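Local coordinates for putative uncharacterized protein (Aquifex aeolicus, PDB 3ME7) that probably binds copper and takes part in electron transport through a redox-active disulfide, this piece being the thioredoxin-like domain of a SCO1/2 family protein, at residues N19-K24 / G94-K99; P45-S50 / H126-V131; F70-K75 / F115-A120; D141-V146 / L151-A156. All blocks are in the same frame, centred on the assembly; numbering follows the deposited sequence. Where two conformers were deposited one is given.

Contact 1 (N19-K24 / G94-K99); sequences NEFQLK and GWKVVK. With SO4 (sulfate ion), chain C.
Lys-99 NZ, at the end of strand 95-100, donates to O1 of the sulfate ion, 2.7 Å away, and also to the backbone O of Asp-76. The sulfate, probably from the crystallisation liquor, is also hydrogen-bonded to Leu-78 N. A long, flexible, positively charged side chain suits this place near the end of the strand, where an anion and a carbonyl can share one ammonium group.

The two segments meet through carbon. The Phe-21 ring points its far end at strand 95-100, its CZ lying 4.0 Å from Val-98 CG1, a methyl that sits at the ring edge near its plane. The CD of Lys-96 approaches the same CZ, 4.1 Å off, on an oblique course. With chi1 at 66°, CG of Phe-21 is placed between its backbone N and carbonyl carbon, which swings the ring over strand 12-15 toward strand 95-100. Lys-96 bends at its last torsion to give NZ to the carbonyl of Lys-93; its cation-pi distance to the ring centroid, 6.0 Å, is long and at most weakly attractive. A leucine in place of Phe-21 would probably fall short of Val-98 CG1 and of Lys-96 CD, opening a gap.

Phe-21 also packs on Leu-13, so the ring spans strand 12-15, which lies between the two segments: an N-terminal beta-hairpin, 12-15 with 20-22, that extends one side of the central sheet of a thioredoxin-like fold.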
# COMPACT_ATOMS: atom_id res chain seq x y z
N ASN A 19 7.56 -15.10 -3.10
CA ASN A 19 7.38 -14.82 -4.54
C ASN A 19 7.88 -13.44 -4.92
O ASN A 19 7.40 -12.44 -4.40
CB ASN A 19 5.91 -14.92 -4.95
CG ASN A 19 5.32 -16.28 -4.67
OD1 ASN A 19 5.86 -17.31 -5.08
ND2 ASN A 19 4.18 -16.30 -3.97
N GLU A 20 8.82 -13.41 -5.84
CA GLU A 20 9.37 -12.14 -6.30
C GLU A 20 8.64 -11.64 -7.54
O GLU A 20 8.32 -12.42 -8.44
CB GLU A 20 10.83 -12.36 -6.66
CG GLU A 20 11.73 -11.30 -6.23
CD GLU A 20 13.17 -11.72 -6.31
OE1 GLU A 20 13.66 -12.41 -5.40
OE2 GLU A 20 13.77 -11.37 -7.32
N PHE A 21 8.37 -10.34 -7.58
CA PHE A 21 7.71 -9.73 -8.74
C PHE A 21 8.07 -8.26 -8.84
O PHE A 21 8.58 -7.65 -7.88
CB PHE A 21 6.18 -9.91 -8.65
CG PHE A 21 5.53 -9.17 -7.50
CD1 PHE A 21 5.51 -9.72 -6.20
CD2 PHE A 21 4.89 -7.95 -7.71
CE1 PHE A 21 4.90 -9.04 -5.14
CE2 PHE A 21 4.27 -7.26 -6.66
CZ PHE A 21 4.28 -7.81 -5.36
N GLN A 22 7.82 -7.68 -10.01
CA GLN A 22 8.01 -6.25 -10.18
C GLN A 22 6.69 -5.54 -10.07
O GLN A 22 5.63 -6.09 -10.40
CB GLN A 22 8.70 -5.94 -11.50
CG GLN A 22 10.19 -6.26 -11.44
CD GLN A 22 10.87 -6.08 -12.75
OE1 GLN A 22 10.57 -6.78 -13.71
NE2 GLN A 22 11.81 -5.14 -12.80
N LEU A 23 6.71 -4.31 -9.56
CA LEU A 23 5.48 -3.58 -9.39
C LEU A 23 4.66 -3.52 -10.68
O LEU A 23 3.43 -3.62 -10.64
CB LEU A 23 5.75 -2.18 -8.84
CG LEU A 23 4.50 -1.36 -8.55
CD1 LEU A 23 3.58 -2.11 -7.56
CD2 LEU A 23 4.92 -0.02 -7.99
N LYS A 24 5.33 -3.39 -11.82
CA LYS A 24 4.65 -3.37 -13.13
C LYS A 24 3.79 -4.61 -13.38
O LYS A 24 2.84 -4.59 -14.18
CB LYS A 24 5.68 -3.21 -14.26
CG LYS A 24 6.55 -4.44 -14.49
CD LYS A 24 7.41 -4.28 -15.73
CE LYS A 24 8.46 -3.20 -15.54
NZ LYS A 24 9.23 -2.97 -16.80
N GLY A 94 -4.69 -11.72 -3.15
CA GLY A 94 -5.34 -10.47 -3.58
C GLY A 94 -4.89 -9.29 -2.74
O GLY A 94 -4.75 -8.16 -3.23
N TRP A 95 -4.68 -9.56 -1.45
CA TRP A 95 -4.08 -8.62 -0.54
C TRP A 95 -2.75 -9.23 -0.15
O TRP A 95 -2.72 -10.26 0.52
CB TRP A 95 -5.00 -8.44 0.68
CG TRP A 95 -4.57 -7.41 1.69
CD1 TRP A 95 -3.28 -6.96 1.94
CD2 TRP A 95 -5.41 -6.73 2.63
NE1 TRP A 95 -3.30 -6.02 2.95
CE2 TRP A 95 -4.58 -5.88 3.40
CE3 TRP A 95 -6.79 -6.75 2.89
CZ2 TRP A 95 -5.08 -5.06 4.41
CZ3 TRP A 95 -7.29 -5.93 3.89
CH2 TRP A 95 -6.43 -5.09 4.63
N LYS A 96 -1.66 -8.59 -0.55
CA LYS A 96 -0.33 -9.13 -0.32
C LYS A 96 0.34 -8.38 0.81
O LYS A 96 -0.00 -7.23 1.08
CB LYS A 96 0.53 -9.01 -1.57
CG LYS A 96 -0.04 -9.71 -2.80
CD LYS A 96 0.94 -9.63 -3.95
CE LYS A 96 0.26 -9.83 -5.28
NZ LYS A 96 -0.33 -11.21 -5.34
N VAL A 97 1.27 -9.05 1.49
CA VAL A 97 2.20 -8.40 2.40
C VAL A 97 3.59 -8.61 1.79
O VAL A 97 3.98 -9.76 1.50
CB VAL A 97 2.15 -8.97 3.82
CG1 VAL A 97 3.08 -8.20 4.73
CG2 VAL A 97 0.70 -8.94 4.39
N VAL A 98 4.31 -7.51 1.55
CA VAL A 98 5.54 -7.56 0.77
C VAL A 98 6.63 -6.74 1.42
O VAL A 98 6.34 -5.86 2.24
CB VAL A 98 5.36 -7.08 -0.69
CG1 VAL A 98 4.15 -7.75 -1.33
CG2 VAL A 98 5.19 -5.55 -0.77
N LYS A 99 7.86 -7.05 1.03
CA LYS A 99 9.02 -6.19 1.34
C LYS A 99 9.70 -5.83 0.02
O LYS A 99 9.53 -6.53 -0.98
CB LYS A 99 10.02 -6.89 2.26
CG LYS A 99 10.58 -8.19 1.68
CD LYS A 99 11.73 -8.73 2.52
CE LYS A 99 13.01 -7.93 2.26
NZ LYS A 99 14.12 -8.40 3.14
S SO4 C . 15.03 -12.22 3.39
O1 SO4 C . 14.14 -11.07 3.25
O2 SO4 C . 15.36 -12.73 2.07
O3 SO4 C . 16.25 -11.82 4.11
O4 SO4 C . 14.34 -13.27 4.14

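Contact 2 (P45-S50 / H126-V131); sequences PLITKS and HPNVVV
A van der Waals contact between helix 43-52 and the loop leading into strand 129-133 of the central sheet is made by Ile-47, which meets Asn-128 in the loop and Val-130 in the strand. It includes His-126 of the predicted copper site, whose other members are Cys-40 and Cys-44; the two cysteines form a disulfide in this structure. The backbones come nearest at Ile-47 and Asn-128, whose CA atoms are 7.3 Å apart, a separation bridged by side chains.

Ile-47 uses both of its branches. Its longer arm ends in CD1, which rests 3.6 Å from Asn-128 OD1 and 3.9 Å from Asn-128 CB, so the methyl touches both the amide oxygen and the aliphatic stem of one side chain. The shorter branch lies anti to the backbone N, which leaves CG2 to face Val-130 CG2 at a loose 4.4 Å. A beta-branched residue serves well here, since one side chain reaches two residues of the loop and strand. Tyr-148 touches both Ile-47 and Val-130 and so covers the same patch.

Just before these residues, His-126 ND1 donates to Pro-127 O, 2.8 Å away, with an N-H...O angle of 153°. The oxygen is tilted 18° from the imidazole plane, and the nitrogen stands above the carbonyl plane. This bond restrains the rotation of the ring. Ile-47 packs the helix that carries Cys-44 against the segment that carries His-126. In this disulfide form ND1 is engaged as a donor, which would leave NE2 as the likelier nitrogen for a metal unless the ring rearranges.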
# COMPACT_ATOMS: atom_id res chain seq x y z
N PRO A 45 -0.99 -1.22 13.58
CA PRO A 45 -2.18 -2.05 13.83
C PRO A 45 -3.45 -1.27 13.56
O PRO A 45 -4.42 -1.83 13.07
CB PRO A 45 -2.06 -2.43 15.32
CG PRO A 45 -0.61 -2.28 15.64
CD PRO A 45 -0.13 -1.13 14.78
N LEU A 46 -3.47 0.03 13.87
CA LEU A 46 -4.67 0.83 13.64
C LEU A 46 -4.97 0.93 12.13
O LEU A 46 -6.10 0.71 11.71
CB LEU A 46 -4.55 2.21 14.29
CG LEU A 46 -4.26 2.21 15.80
CD1 LEU A 46 -4.29 3.64 16.34
CD2 LEU A 46 -5.26 1.32 16.53
N ILE A 47 -3.95 1.23 11.35
CA ILE A 47 -4.09 1.35 9.89
C ILE A 47 -4.59 0.04 9.29
O ILE A 47 -5.56 0.03 8.53
CB ILE A 47 -2.75 1.74 9.23
CG1 ILE A 47 -2.36 3.17 9.64
CG2 ILE A 47 -2.85 1.59 7.70
CD1 ILE A 47 -0.90 3.54 9.35
N THR A 48 -3.95 -1.07 9.67
CA THR A 48 -4.27 -2.36 9.06
C THR A 48 -5.67 -2.82 9.50
O THR A 48 -6.45 -3.28 8.67
CB THR A 48 -3.19 -3.40 9.37
OG1 THR A 48 -1.92 -2.88 8.93
CG2 THR A 48 -3.46 -4.68 8.62
N LYS A 49 -5.99 -2.66 10.78
CA LYS A 49 -7.33 -2.99 11.28
C LYS A 49 -8.39 -2.12 10.60
O LYS A 49 -9.47 -2.61 10.27
CB LYS A 49 -7.40 -2.82 12.80
CG LYS A 49 -6.62 -3.86 13.56
CD LYS A 49 -6.56 -3.51 15.04
CE LYS A 49 -5.79 -4.58 15.79
NZ LYS A 49 -5.96 -4.40 17.24
N SER A 50 -8.07 -0.84 10.40
CA SER A 50 -9.00 0.04 9.69
C SER A 50 -9.23 -0.39 8.24
O SER A 50 -10.37 -0.41 7.77
CB SER A 50 -8.54 1.50 9.78
OG SER A 50 -9.58 2.35 9.34
N HIS A 126 6.57 8.34 11.60
CA HIS A 126 6.22 8.23 10.19
C HIS A 126 4.79 8.71 9.97
O HIS A 126 4.00 8.76 10.92
CB HIS A 126 6.36 6.76 9.72
CG HIS A 126 5.43 5.82 10.43
ND1 HIS A 126 4.18 5.53 9.94
CD2 HIS A 126 5.55 5.15 11.59
CE1 HIS A 126 3.56 4.71 10.77
NE2 HIS A 126 4.37 4.46 11.79
N PRO A 127 4.45 9.11 8.73
CA PRO A 127 3.05 9.39 8.42
C PRO A 127 2.17 8.15 8.36
O PRO A 127 2.64 7.03 8.11
CB PRO A 127 3.10 10.06 7.04
CG PRO A 127 4.40 9.68 6.46
CD PRO A 127 5.35 9.32 7.57
N ASN A 128 0.89 8.39 8.58
CA ASN A 128 -0.15 7.37 8.40
C ASN A 128 -0.81 7.61 7.07
O ASN A 128 -1.57 8.56 6.92
CB ASN A 128 -1.19 7.46 9.53
CG ASN A 128 -0.55 7.30 10.91
OD1 ASN A 128 0.29 6.43 11.13
ND2 ASN A 128 -0.93 8.16 11.83
N VAL A 129 -0.53 6.76 6.09
CA VAL A 129 -1.00 7.02 4.75
C VAL A 129 -1.34 5.73 4.00
O VAL A 129 -0.69 4.71 4.19
CB VAL A 129 0.02 7.86 3.93
CG1 VAL A 129 1.31 7.07 3.69
CG2 VAL A 129 -0.61 8.32 2.60
N VAL A 130 -2.39 5.80 3.17
CA VAL A 130 -2.67 4.77 2.19
C VAL A 130 -2.66 5.48 0.85
O VAL A 130 -3.16 6.59 0.72
CB VAL A 130 -4.04 4.11 2.49
CG1 VAL A 130 -4.51 3.22 1.35
CG2 VAL A 130 -3.93 3.27 3.76
N VAL A 131 -2.04 4.85 -0.15
CA VAL A 131 -1.86 5.48 -1.44
C VAL A 131 -2.65 4.67 -2.45
O VAL A 131 -2.62 3.43 -2.43
CB VAL A 131 -0.38 5.55 -1.88
CG1 VAL A 131 -0.22 6.40 -3.16
CG2 VAL A 131 0.52 6.13 -0.79

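Contact 3 (F70-K75 / F115-A120); sequences FTFDPK and FRFMTA
The segments approach most closely at Phe-72 and Phe-117, whose CA atoms are 8.6 Å apart, and the gap is bridged by rings: Phe-72, Phe-115 and Phe-117 form an aromatic cluster beside the predicted copper site of this thioredoxin-like domain. Strand 66-71 ends in two successive turns. Thr-71 OG1 accepts from Asp-73 N in an ST turn, and Asp-73 OD1 accepts from Lys-75 N, 3.0 Å away, in an Asx turn; short polar side chains suit both.

Phe-72, its CG between N and carbonyl carbon (chi1 62°), is the middle ring, facing 115-120. Phe-115 sends CE1 over its centre, 3.7 Å above the plane, with the two rings inclined at 53°. On Phe-117 the roles change: CD1 of Phe-72 sits over that ring's face, displaced toward the rim, and the planes meet at 41°. Both pairs are oblique, and both have centroids 4.9 Å apart. Phe-72 also meets the ring of His-126, so an alanine here would probably leave a gap among Phe-115, Phe-117 and the histidine, and let that imidazole turn more freely. Pro-74 adds its CD against Phe-117, while Phe-117 CZ comes 3.4 Å from the backbone O of Phe-72.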
# COMPACT_ATOMS: atom_id res chain seq x y z
N PHE A 70 3.02 -3.04 2.55
CA PHE A 70 4.46 -3.22 2.42
C PHE A 70 5.21 -2.66 3.61
O PHE A 70 4.79 -1.66 4.21
CB PHE A 70 5.00 -2.65 1.11
CG PHE A 70 5.15 -1.17 1.11
CD1 PHE A 70 4.11 -0.37 0.72
CD2 PHE A 70 6.37 -0.58 1.45
CE1 PHE A 70 4.24 1.01 0.68
CE2 PHE A 70 6.51 0.79 1.42
CZ PHE A 70 5.44 1.60 1.04
N THR A 71 6.28 -3.34 3.98
CA THR A 71 7.12 -2.83 5.07
C THR A 71 8.21 -1.86 4.62
O THR A 71 8.91 -2.09 3.64
CB THR A 71 7.71 -3.95 5.94
OG1 THR A 71 8.59 -3.33 6.90
CG2 THR A 71 8.52 -4.93 5.09
N PHE A 72 8.32 -0.76 5.35
CA PHE A 72 9.39 0.22 5.09
C PHE A 72 10.60 0.08 6.00
O PHE A 72 11.55 0.89 5.89
CB PHE A 72 8.87 1.65 5.07
CG PHE A 72 8.27 2.12 6.37
CD1 PHE A 72 9.08 2.58 7.41
CD2 PHE A 72 6.89 2.15 6.52
CE1 PHE A 72 8.50 3.06 8.63
CE2 PHE A 72 6.30 2.61 7.70
CZ PHE A 72 7.09 3.06 8.74
N ASP A 73 10.59 -0.94 6.85
CA ASP A 73 11.74 -1.22 7.68
C ASP A 73 12.68 -2.14 6.91
O ASP A 73 12.35 -3.30 6.71
CB ASP A 73 11.31 -1.87 8.99
CG ASP A 73 12.46 -2.05 9.97
OD1 ASP A 73 13.63 -1.93 9.55
OD2 ASP A 73 12.18 -2.30 11.16
N PRO A 74 13.86 -1.63 6.49
CA PRO A 74 14.73 -2.47 5.66
C PRO A 74 15.34 -3.66 6.38
O PRO A 74 15.96 -4.50 5.72
CB PRO A 74 15.82 -1.51 5.18
CG PRO A 74 15.82 -0.42 6.12
CD PRO A 74 14.44 -0.29 6.72
N LYS A 75 15.15 -3.76 7.69
CA LYS A 75 15.60 -4.91 8.46
C LYS A 75 14.58 -6.05 8.44
O LYS A 75 14.89 -7.18 8.82
CB LYS A 75 15.94 -4.50 9.91
CG LYS A 75 17.09 -3.49 10.00
CD LYS A 75 17.68 -3.38 11.41
CE LYS A 75 18.36 -4.68 11.86
NZ LYS A 75 19.62 -4.96 11.11
N PHE A 115 7.14 9.72 1.11
CA PHE A 115 7.06 9.14 2.44
C PHE A 115 8.45 9.19 3.07
O PHE A 115 9.42 8.74 2.46
CB PHE A 115 6.57 7.70 2.29
CG PHE A 115 6.30 7.00 3.60
CD1 PHE A 115 7.33 6.44 4.34
CD2 PHE A 115 4.99 6.89 4.08
CE1 PHE A 115 7.06 5.77 5.55
CE2 PHE A 115 4.72 6.25 5.29
CZ PHE A 115 5.74 5.67 6.01
N ARG A 116 8.56 9.74 4.28
CA ARG A 116 9.83 9.69 5.00
C ARG A 116 9.60 9.32 6.46
O ARG A 116 8.59 9.72 7.08
CB ARG A 116 10.66 10.97 4.84
CG ARG A 116 10.18 12.20 5.59
CD ARG A 116 11.04 13.43 5.27
NE ARG A 116 10.81 13.90 3.90
CZ ARG A 116 9.74 14.58 3.49
NH1 ARG A 116 9.63 14.93 2.21
NH2 ARG A 116 8.77 14.89 4.34
N PHE A 117 10.54 8.55 6.98
CA PHE A 117 10.47 8.13 8.37
C PHE A 117 11.75 8.50 9.08
O PHE A 117 12.75 8.82 8.43
CB PHE A 117 10.11 6.64 8.49
CG PHE A 117 11.13 5.69 7.91
CD1 PHE A 117 11.10 5.34 6.56
CD2 PHE A 117 12.10 5.10 8.71
CE1 PHE A 117 12.02 4.43 6.03
CE2 PHE A 117 13.02 4.19 8.19
CZ PHE A 117 12.98 3.86 6.84
N MET A 118 11.72 8.46 10.41
CA MET A 118 12.86 8.84 11.24
C MET A 118 12.85 8.02 12.53
O MET A 118 11.79 7.54 12.93
CB MET A 118 12.78 10.35 11.56
CG MET A 118 11.39 10.88 11.88
SD MET A 118 11.11 12.53 11.23
CE MET A 118 12.70 13.28 11.54
N THR A 119 14.00 7.88 13.18
CA THR A 119 14.05 7.12 14.45
C THR A 119 13.43 7.86 15.62
O THR A 119 13.51 9.08 15.71
CB THR A 119 15.49 6.76 14.86
OG1 THR A 119 16.29 7.94 14.89
CG2 THR A 119 16.07 5.79 13.91
N ALA A 120 12.82 7.09 16.53
CA ALA A 120 12.33 7.58 17.81
C ALA A 120 12.54 6.45 18.80
O ALA A 120 11.69 5.58 18.94
CB ALA A 120 10.86 7.94 17.71

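Contact 4 (D141-V146 / L151-A156); sequences DYIYGV and LEFVNA
Strand 141-144 and helix 151-156 run nearly antiparallel, at 165° between their N-to-C directions, with their axes 9.2 Å apart at the closest. Ile-143 fills the middle of the interface and divides its branches among three partners. Its CD1 stands over the centre of the Phe-153 ring, 3.6 Å from the centroid and 1° off the normal, a CH-pi contact with the whole face; the same methyl touches Ala-156 CB. A chi1 of -61° turns its other methyl, CG2, toward the carboxylate of Glu-152, with CD 3.6 Å away. A branched apolar chain thus covers both a ring and the end of an acid.

Here the edge strand of the central sheet turns back through a short loop into the C-terminal helix, 150-160, which packs over it as a beta-alpha unit of the thioredoxin-like fold. Gly-145, at the strand's exit, has backbone angles at which a CB would press on the carbonyl O of Tyr-144, so the lack of a side chain suits it.

Two waters bridge the polar groups. One donates both to Tyr-144 O and to Glu-152 OE2, each 2.8 Å away, while Glu-152 OE1 receives Asn-149 N, just before the helix. A second water links Asp-141 OD2 with Glu-152 O, the latter 2.7 Å from it. Alanine suits position 156 because its lone methyl lets Asp-141 OD2 come within 3.3 Å of Ala-156 CB.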
# COMPACT_ATOMS: atom_id res chain seq x y z
N ASP A 141 -4.56 9.14 -5.53
CA ASP A 141 -5.10 9.69 -4.29
C ASP A 141 -4.26 9.26 -3.10
O ASP A 141 -3.62 8.21 -3.13
CB ASP A 141 -6.55 9.21 -4.08
CG ASP A 141 -7.41 10.24 -3.35
OD1 ASP A 141 -6.88 11.26 -2.86
OD2 ASP A 141 -8.64 10.01 -3.28
N TYR A 142 -4.23 10.11 -2.07
CA TYR A 142 -3.65 9.78 -0.78
C TYR A 142 -4.76 9.87 0.26
O TYR A 142 -5.55 10.83 0.26
CB TYR A 142 -2.59 10.81 -0.39
CG TYR A 142 -1.30 10.71 -1.14
CD1 TYR A 142 -0.34 9.75 -0.81
CD2 TYR A 142 -1.00 11.59 -2.18
CE1 TYR A 142 0.85 9.65 -1.49
CE2 TYR A 142 0.22 11.52 -2.86
CZ TYR A 142 1.14 10.54 -2.51
OH TYR A 142 2.32 10.45 -3.18
N ILE A 143 -4.81 8.87 1.14
CA ILE A 143 -5.79 8.82 2.22
C ILE A 143 -4.99 8.73 3.51
O ILE A 143 -4.33 7.74 3.76
CB ILE A 143 -6.77 7.62 2.09
CG1 ILE A 143 -7.55 7.73 0.76
CG2 ILE A 143 -7.71 7.52 3.30
CD1 ILE A 143 -8.28 6.46 0.38
N TYR A 144 -5.06 9.79 4.31
CA TYR A 144 -4.25 9.87 5.52
C TYR A 144 -5.02 9.50 6.77
O TYR A 144 -6.25 9.55 6.79
CB TYR A 144 -3.68 11.27 5.69
CG TYR A 144 -2.67 11.61 4.63
CD1 TYR A 144 -1.37 11.14 4.71
CD2 TYR A 144 -3.02 12.40 3.53
CE1 TYR A 144 -0.42 11.44 3.72
CE2 TYR A 144 -2.09 12.69 2.53
CZ TYR A 144 -0.81 12.21 2.64
OH TYR A 144 0.14 12.48 1.66
N GLY A 145 -4.26 9.13 7.79
CA GLY A 145 -4.81 8.85 9.11
C GLY A 145 -5.04 7.38 9.35
O GLY A 145 -4.52 6.51 8.62
N VAL A 146 -5.81 7.10 10.40
CA VAL A 146 -6.02 5.72 10.84
C VAL A 146 -7.50 5.40 11.03
O VAL A 146 -7.84 4.30 11.45
CB VAL A 146 -5.24 5.40 12.15
CG1 VAL A 146 -3.77 5.75 12.01
CG2 VAL A 146 -5.83 6.14 13.34
N LEU A 151 -16.57 6.55 2.05
CA LEU A 151 -16.67 7.45 0.91
C LEU A 151 -15.31 7.82 0.34
O LEU A 151 -15.12 7.82 -0.88
CB LEU A 151 -17.48 8.71 1.24
CG LEU A 151 -17.84 9.55 0.00
CD1 LEU A 151 -18.61 8.72 -1.01
CD2 LEU A 151 -18.65 10.79 0.40
N GLU A 152 -14.36 8.11 1.23
CA GLU A 152 -13.02 8.51 0.75
C GLU A 152 -12.35 7.41 -0.09
O GLU A 152 -11.64 7.72 -1.05
CB GLU A 152 -12.10 9.03 1.88
CG GLU A 152 -11.72 8.03 2.96
CD GLU A 152 -10.97 8.68 4.13
OE1 GLU A 152 -10.94 8.06 5.22
OE2 GLU A 152 -10.43 9.80 3.95
N PHE A 153 -12.57 6.14 0.26
CA PHE A 153 -12.04 5.02 -0.51
C PHE A 153 -12.76 4.83 -1.84
O PHE A 153 -12.11 4.61 -2.87
CB PHE A 153 -12.03 3.72 0.30
CG PHE A 153 -10.83 3.60 1.17
CD1 PHE A 153 -10.77 4.25 2.40
CD2 PHE A 153 -9.74 2.87 0.73
CE1 PHE A 153 -9.62 4.16 3.18
CE2 PHE A 153 -8.57 2.77 1.52
CZ PHE A 153 -8.53 3.42 2.74
N VAL A 154 -14.10 4.92 -1.82
CA VAL A 154 -14.87 4.89 -3.07
C VAL A 154 -14.37 5.97 -4.04
O VAL A 154 -14.09 5.68 -5.19
CB VAL A 154 -16.38 5.03 -2.81
CG1 VAL A 154 -17.13 5.31 -4.10
CG2 VAL A 154 -16.91 3.77 -2.14
N ASN A 155 -14.23 7.19 -3.55
CA ASN A 155 -13.76 8.30 -4.38
C ASN A 155 -12.34 8.04 -4.93
O ASN A 155 -12.07 8.31 -6.10
CB ASN A 155 -13.83 9.61 -3.59
CG ASN A 155 -15.27 10.03 -3.27
OD1 ASN A 155 -16.22 9.46 -3.78
ND2 ASN A 155 -15.43 11.02 -2.40
N ALA A 156 -11.47 7.47 -4.11
CA ALA A 156 -10.09 7.21 -4.52
C ALA A 156 -10.06 6.16 -5.63
O ALA A 156 -9.35 6.33 -6.63
CB ALA A 156 -9.27 6.76 -3.30
O HOH W 1 -10.46 10.11 -1.50
O HOH W 2 -8.25 10.82 5.32

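How the contacts relate
From the N terminus, contact 1 closes the first long loop, bringing the hairpin strand 20-22 to strand 95-100. Contact 2 opens inside that loop, at helix 43-52, and closes beyond it at 126-131, so the two cross. Contact 3, joining 70-75 to 115-120, nests within contact 2 and also crosses contact 1, which it meets where strands 66-71 and 95-100 lie side by side. His-126 and Pro-127 of contact 2 pack on the phenylalanines of contact 3, uniting them round the predicted copper site. Contact 4 follows in series, a short strand-to-helix return; strand 139-144 pairs with strand 129-133, tying it to contact 2 at the opposite border of the sheet from the hairpin.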